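Local coordinates for tail spike protein gp49 (Pseudomonas phage LKA1, PDB 4RU4), which forms the trimeric tailspike of the phage and probably cleaves the O-specific polysaccharide of the Pseudomonas surface as a lyase during virus entry, at residues B[131-136]-B[180-185]; B[169-174]-B[185-190]. One frame throughout, in Å; residues are numbered along the deposited sequence. Where two conformers were deposited one is given.

Interaction 1 (B[131-136]-B[180-185])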
loop_
_atom_site.group_PDB
_atom_site.type_symbol
_atom_site.label_atom_id
_atom_site.label_comp_id
_atom_site.label_asym_id
_atom_site.label_seq_id
_atom_site.Cartn_x
_atom_site.Cartn_y
_atom_site.Cartn_z
ATOM N N SER B 131 -25.812 -12.854 4.573
ATOM C CA SER B 131 -26.161 -13.747 5.668
ATOM C C SER B 131 -24.925 -14.470 6.187
ATOM O O SER B 131 -23.917 -14.603 5.471
ATOM C CB SER B 131 -27.195 -14.782 5.228
ATOM O OG SER B 131 -27.591 -15.617 6.322
ATOM N N LEU B 132 -25.001 -14.930 7.435
ATOM C CA LEU B 132 -23.954 -15.779 7.985
ATOM C C LEU B 132 -24.559 -17.037 8.579
ATOM O O LEU B 132 -23.964 -17.666 9.454
ATOM C CB LEU B 132 -23.097 -15.052 9.028
ATOM C CG LEU B 132 -22.201 -13.960 8.453
ATOM C CD1 LEU B 132 -22.931 -12.627 8.586
ATOM C CD2 LEU B 132 -20.815 -13.902 9.100
ATOM N N THR B 133 -25.744 -17.398 8.092
ATOM C CA THR B 133 -26.444 -18.585 8.579
ATOM C C THR B 133 -27.017 -19.423 7.441
ATOM O O THR B 133 -27.726 -18.919 6.570
ATOM C CB THR B 133 -27.599 -18.199 9.514
ATOM O OG1 THR B 133 -27.099 -17.334 10.538
ATOM C CG2 THR B 133 -28.198 -19.446 10.154
ATOM N N ILE B 134 -26.724 -20.717 7.483
ATOM C CA ILE B 134 -27.132 -21.637 6.446
ATOM C C ILE B 134 -27.923 -22.778 7.077
ATOM O O ILE B 134 -27.464 -23.395 8.053
ATOM C CB ILE B 134 -25.880 -22.274 5.754
ATOM C CG1 ILE B 134 -24.930 -21.201 5.218
ATOM C CG2 ILE B 134 -26.305 -23.213 4.649
ATOM C CD1 ILE B 134 -25.534 -20.315 4.147
ATOM N N ASP B 135 -29.092 -23.061 6.501
ATOM C CA ASP B 135 -29.978 -24.117 6.982
ATOM C C ASP B 135 -29.976 -25.332 6.045
ATOM O O ASP B 135 -30.517 -25.271 4.935
ATOM C CB ASP B 135 -31.418 -23.589 7.111
ATOM C CG ASP B 135 -31.549 -22.492 8.152
ATOM O OD1 ASP B 135 -30.831 -22.546 9.179
ATOM O OD2 ASP B 135 -32.370 -21.570 7.937
ATOM N N PHE B 136 -29.389 -26.435 6.511
ATOM C CA PHE B 136 -29.286 -27.654 5.728
ATOM C C PHE B 136 -30.528 -28.513 5.882
ATOM O O PHE B 136 -31.155 -28.533 6.950
ATOM C CB PHE B 136 -28.048 -28.442 6.156
ATOM C CG PHE B 136 -26.765 -27.887 5.592
ATOM C CD1 PHE B 136 -26.061 -26.904 6.271
ATOM C CD2 PHE B 136 -26.275 -28.345 4.384
ATOM C CE1 PHE B 136 -24.864 -26.393 5.756
ATOM C CE2 PHE B 136 -25.087 -27.830 3.853
ATOM C CZ PHE B 136 -24.394 -26.834 4.549
ATOM N N THR B 180 -28.464 -26.336 11.439
ATOM C CA THR B 180 -28.073 -24.959 11.194
ATOM C C THR B 180 -26.566 -24.780 11.275
ATOM O O THR B 180 -25.952 -25.082 12.299
ATOM C CB THR B 180 -28.705 -24.042 12.233
ATOM O OG1 THR B 180 -30.130 -24.187 12.178
ATOM C CG2 THR B 180 -28.319 -22.586 11.964
ATOM N N VAL B 181 -25.984 -24.255 10.205
ATOM C CA VAL B 181 -24.549 -24.011 10.149
ATOM C C VAL B 181 -24.261 -22.503 10.019
ATOM O O VAL B 181 -24.688 -21.832 9.066
ATOM C CB VAL B 181 -23.930 -24.792 8.981
ATOM C CG1 VAL B 181 -22.450 -24.437 8.801
ATOM C CG2 VAL B 181 -24.126 -26.292 9.201
ATOM N N THR B 182 -23.555 -21.951 10.992
ATOM C CA THR B 182 -23.191 -20.549 10.899
ATOM C C THR B 182 -21.793 -20.468 10.279
ATOM O O THR B 182 -21.010 -21.409 10.368
ATOM C CB THR B 182 -23.244 -19.814 12.275
ATOM O OG1 THR B 182 -22.456 -20.516 13.254
ATOM C CG2 THR B 182 -24.708 -19.691 12.786
ATOM N N ILE B 183 -21.480 -19.346 9.645
ATOM C CA ILE B 183 -20.231 -19.263 8.888
ATOM C C ILE B 183 -19.442 -18.041 9.318
ATOM O O ILE B 183 -19.994 -17.122 9.964
ATOM C CB ILE B 183 -20.502 -19.236 7.369
ATOM C CG1 ILE B 183 -21.327 -17.988 6.985
ATOM C CG2 ILE B 183 -21.189 -20.544 6.939
ATOM C CD1 ILE B 183 -21.836 -17.981 5.545
ATOM N N ARG B 184 -18.156 -18.032 8.981
ATOM C CA ARG B 184 -17.250 -17.028 9.517
ATOM C C ARG B 184 -17.216 -15.662 8.794
ATOM O O ARG B 184 -16.752 -14.687 9.372
ATOM C CB ARG B 184 -15.838 -17.616 9.659
ATOM C CG ARG B 184 -15.776 -18.746 10.684
ATOM C CD ARG B 184 -14.402 -19.412 10.761
ATOM N NE ARG B 184 -14.351 -20.201 11.998
ATOM C CZ ARG B 184 -13.382 -21.063 12.283
ATOM N NH1 ARG B 184 -12.406 -21.237 11.421
ATOM N NH2 ARG B 184 -13.379 -21.736 13.422
ATOM N N SER B 185 -17.687 -15.587 7.550
ATOM C CA SER B 185 -17.836 -14.283 6.896
ATOM C C SER B 185 -19.121 -14.228 6.075
ATOM O O SER B 185 -19.627 -15.251 5.642
ATOM C CB SER B 185 -16.608 -13.908 6.040
ATOM O OG SER B 185 -16.205 -14.990 5.205
HETATM O O HOH W 1 -32.135 -25.422 10.471
#
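Leu132 and Ile183 open an antiparallel pairing of strands 133-135 and 180-183, with Ile183 N donating to Leu132 O over 3.0 Å. The donor stands well above that carbonyl's plane, 40° out of it, whereas Val181 N meets Ile134 O nearly head-on at 2.7 Å. Ile134 N returns a bond to Val181 O, so Ile134 and Val181 form a hydrogen-bonded pair, flanked by the non-hydrogen-bonded pairs Thr133-Thr182 and Asp135-Thr180.

The Leu132 side chain meets the end of the other segment atom by atom. CB touches Ile183 CG1, CG faces the Ser185 carbonyl carbon, and CD2 reaches Ile183 O at 3.4 Å and Ser185 C at 3.5 Å. Ile183 CG1 sits between its own backbone N and carbonyl carbon (chi1 62°), where it packs against Leu132 CA. On the same face as Ile134, Val181 CG2 meets the Phe136 ring obliquely, 3.5 Å from CE1; Ile124 also covers Ile134 and Phe136.

The face of Thr133, Asp135, Thr180 and Thr182 is more polar. The methyls Thr133 CG2 and Thr180 CG2 touch at 3.6 Å, and one water lies 2.9 Å from Thr180 OG1 and makes a weak bond to Asp135 OD1. The pairing is thus two-sided: Ile134, Val181, Ile183 and Phe136 are buried apolar groups, while hydroxyls and a carboxylate with a bound water line the other face.

Interaction 2 (B[169-174]-B[185-190]). With EDO (1,2-ethanediol), chain H.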
loop_
_atom_site.group_PDB
_atom_site.type_symbol
_atom_site.label_atom_id
_atom_site.label_comp_id
_atom_site.label_asym_id
_atom_site.label_seq_id
_atom_site.Cartn_x
_atom_site.Cartn_y
_atom_site.Cartn_z
ATOM N N GLU B 169 -19.954 -19.809 -3.905
ATOM C CA GLU B 169 -18.785 -19.280 -3.187
ATOM C C GLU B 169 -18.311 -20.276 -2.138
ATOM O O GLU B 169 -19.001 -21.262 -1.866
ATOM C CB GLU B 169 -19.126 -17.935 -2.487
ATOM C CG GLU B 169 -20.311 -17.966 -1.551
ATOM C CD GLU B 169 -20.791 -16.548 -1.197
ATOM O OE1 GLU B 169 -20.172 -15.897 -0.313
ATOM O OE2 GLU B 169 -21.761 -16.073 -1.841
ATOM N N PHE B 170 -17.145 -20.003 -1.549
ATOM C CA PHE B 170 -16.606 -20.805 -0.447
ATOM C C PHE B 170 -16.996 -20.261 0.926
ATOM O O PHE B 170 -16.846 -19.055 1.188
ATOM C CB PHE B 170 -15.081 -20.805 -0.480
ATOM C CG PHE B 170 -14.485 -21.637 -1.586
ATOM C CD1 PHE B 170 -14.628 -21.250 -2.921
ATOM C CD2 PHE B 170 -13.755 -22.783 -1.290
ATOM C CE1 PHE B 170 -14.040 -21.978 -3.944
ATOM C CE2 PHE B 170 -13.155 -23.541 -2.319
ATOM C CZ PHE B 170 -13.300 -23.133 -3.649
ATOM N N CYS B 171 -17.441 -21.155 1.806
ATOM C CA CYS B 171 -17.852 -20.770 3.158
ATOM C C CYS B 171 -17.025 -21.531 4.188
ATOM O O CYS B 171 -16.661 -22.683 3.968
ATOM C CB CYS B 171 -19.323 -21.086 3.409
ATOM S SG CYS B 171 -20.476 -20.302 2.299
ATOM N N GLU B 172 -16.716 -20.872 5.297
ATOM C CA GLU B 172 -15.884 -21.477 6.338
ATOM C C GLU B 172 -16.749 -21.599 7.602
ATOM O O GLU B 172 -17.286 -20.603 8.089
ATOM C CB GLU B 172 -14.635 -20.625 6.577
ATOM C CG GLU B 172 -13.614 -21.261 7.522
ATOM C CD GLU B 172 -12.350 -20.411 7.716
ATOM O OE1 GLU B 172 -11.950 -19.621 6.800
ATOM O OE2 GLU B 172 -11.755 -20.548 8.809
ATOM N N VAL B 173 -16.905 -22.819 8.101
ATOM C CA VAL B 173 -17.854 -23.084 9.195
ATOM C C VAL B 173 -17.442 -22.423 10.521
ATOM O O VAL B 173 -16.295 -22.555 10.975
ATOM C CB VAL B 173 -18.103 -24.633 9.367
ATOM C CG1 VAL B 173 -19.057 -24.931 10.545
ATOM C CG2 VAL B 173 -18.681 -25.234 8.068
ATOM N N ARG B 174 -18.383 -21.701 11.130
ATOM C CA ARG B 174 -18.185 -21.154 12.453
ATOM C C ARG B 174 -18.670 -22.112 13.533
ATOM O O ARG B 174 -17.949 -22.389 14.491
ATOM C CB ARG B 174 -18.939 -19.830 12.615
ATOM C CG ARG B 174 -18.570 -19.122 13.898
ATOM C CD ARG B 174 -19.184 -17.731 13.954
ATOM N NE ARG B 174 -20.547 -17.749 14.453
ATOM C CZ ARG B 174 -21.591 -17.203 13.835
ATOM N NH1 ARG B 174 -21.458 -16.591 12.647
ATOM N NH2 ARG B 174 -22.786 -17.278 14.413
ATOM N N SER B 185 -17.687 -15.587 7.550
ATOM C CA SER B 185 -17.836 -14.283 6.896
ATOM C C SER B 185 -19.121 -14.228 6.075
ATOM O O SER B 185 -19.627 -15.251 5.642
ATOM C CB SER B 185 -16.608 -13.908 6.040
ATOM O OG SER B 185 -16.205 -14.990 5.205
ATOM N N ALA B 186 -19.639 -13.027 5.864
ATOM C CA ALA B 186 -20.939 -12.852 5.185
ATOM C C ALA B 186 -20.910 -13.322 3.722
ATOM O O ALA B 186 -19.929 -13.124 3.007
ATOM C CB ALA B 186 -21.359 -11.395 5.272
ATOM N N LEU B 187 -21.995 -13.956 3.284
ATOM C CA LEU B 187 -22.125 -14.357 1.883
ATOM C C LEU B 187 -22.041 -13.160 0.937
ATOM O O LEU B 187 -22.648 -12.119 1.199
ATOM C CB LEU B 187 -23.459 -15.076 1.657
ATOM C CG LEU B 187 -23.674 -16.466 2.291
ATOM C CD1 LEU B 187 -25.080 -16.932 1.971
ATOM C CD2 LEU B 187 -22.640 -17.534 1.815
ATOM N N TYR B 188 -21.298 -13.319 -0.163
ATOM C CA TYR B 188 -21.239 -12.305 -1.215
ATOM C C TYR B 188 -22.552 -12.237 -2.001
ATOM O O TYR B 188 -22.882 -11.198 -2.548
ATOM C CB TYR B 188 -20.132 -12.621 -2.212
ATOM C CG TYR B 188 -18.753 -12.217 -1.729
ATOM C CD1 TYR B 188 -17.983 -13.089 -0.968
ATOM C CD2 TYR B 188 -18.231 -10.957 -2.038
ATOM C CE1 TYR B 188 -16.719 -12.744 -0.524
ATOM C CE2 TYR B 188 -16.941 -10.597 -1.613
ATOM C CZ TYR B 188 -16.208 -11.502 -0.844
ATOM O OH TYR B 188 -14.959 -11.168 -0.385
ATOM N N ALA B 189 -23.289 -13.340 -2.065
ATOM C CA ALA B 189 -24.483 -13.407 -2.919
ATOM C C ALA B 189 -25.612 -14.187 -2.280
ATOM O O ALA B 189 -25.413 -14.934 -1.307
ATOM C CB ALA B 189 -24.129 -14.033 -4.326
ATOM N N ALA B 190 -26.794 -14.027 -2.867
ATOM C CA ALA B 190 -28.000 -14.709 -2.433
ATOM C C ALA B 190 -28.138 -15.964 -3.275
ATOM O O ALA B 190 -27.701 -15.978 -4.437
ATOM C CB ALA B 190 -29.220 -13.785 -2.673
HETATM C C1 EDO H . -8.936 -19.346 10.162
HETATM O O1 EDO H . -9.671 -18.705 9.113
HETATM C C2 EDO H . -7.463 -19.413 9.798
HETATM O O2 EDO H . -7.324 -20.361 8.720
HETATM O O HOH W 2 -17.267 -18.117 5.599
#
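Glu169 reaches from strand 168-177 to the loop after strand 180-183 and grips two successive backbone amides with its carboxylate. OE1 accepts from Tyr188 N at 2.8 Å in a fairly straight bond (166°), and OE2 accepts from Ala189 N at 3.1 Å in a more bent one. Both oxygens use their syn lone pairs, so the amides meet the carboxylate in a fork. OE1 also lies at the edge of the Tyr188 ring, in its plane, 3.6 Å from CD1.

Beyond CG the Glu169 chain is extended (chi2 -165°), which carries the carboxylate across to the two amides. Leu187 crosses this side chain at about a right angle; its CD2 touches Glu169 OE1 and packs 3.5 Å from Cys171 SG. Farther along, a water bridges Glu172 N and Ser185 N.

Outside this shell, Tyr191 OH gives OE2 a further hydrogen bond, and Arg309 packs on Glu169 and Tyr188. Tyr188 OH is hydrogen-bonded to Asp337 of its own chain and Tyr346 of the second subunit. Glu172 forms salt bridges to Arg184 and to Lys287 of the second subunit, and OE2 accepts from a 1,2-ethanediol. The central feature is a bidentate contact between a side-chain carboxylate and the backbone, one oxygen to each of two consecutive amides, tying a loop to a strand within the Ig-like insertion of a pectate-lyase-like beta-helix.

Overall arrangement
Interactions 1 and 2 lie in the same Ig-like domain, their centres about 8 Å apart. Along the chain their segments alternate: 131-136, 169-174, 180-185, then 185-190, with Ser185 shared. Strand 180-183 has strand 133-135 on one side and strand 168-177 on the other, so interaction 1 pairs its outer flank while interaction 2 connects strand 168-177 to the loop after strand 180-183. Between them, Thr182 O lies 2.8 Å from Arg174 N, a probable hydrogen bond that joins the two neighbouring strands. Both contacts touch the second subunit, placing this domain, which projects from the beta-helix, at a trimer interface.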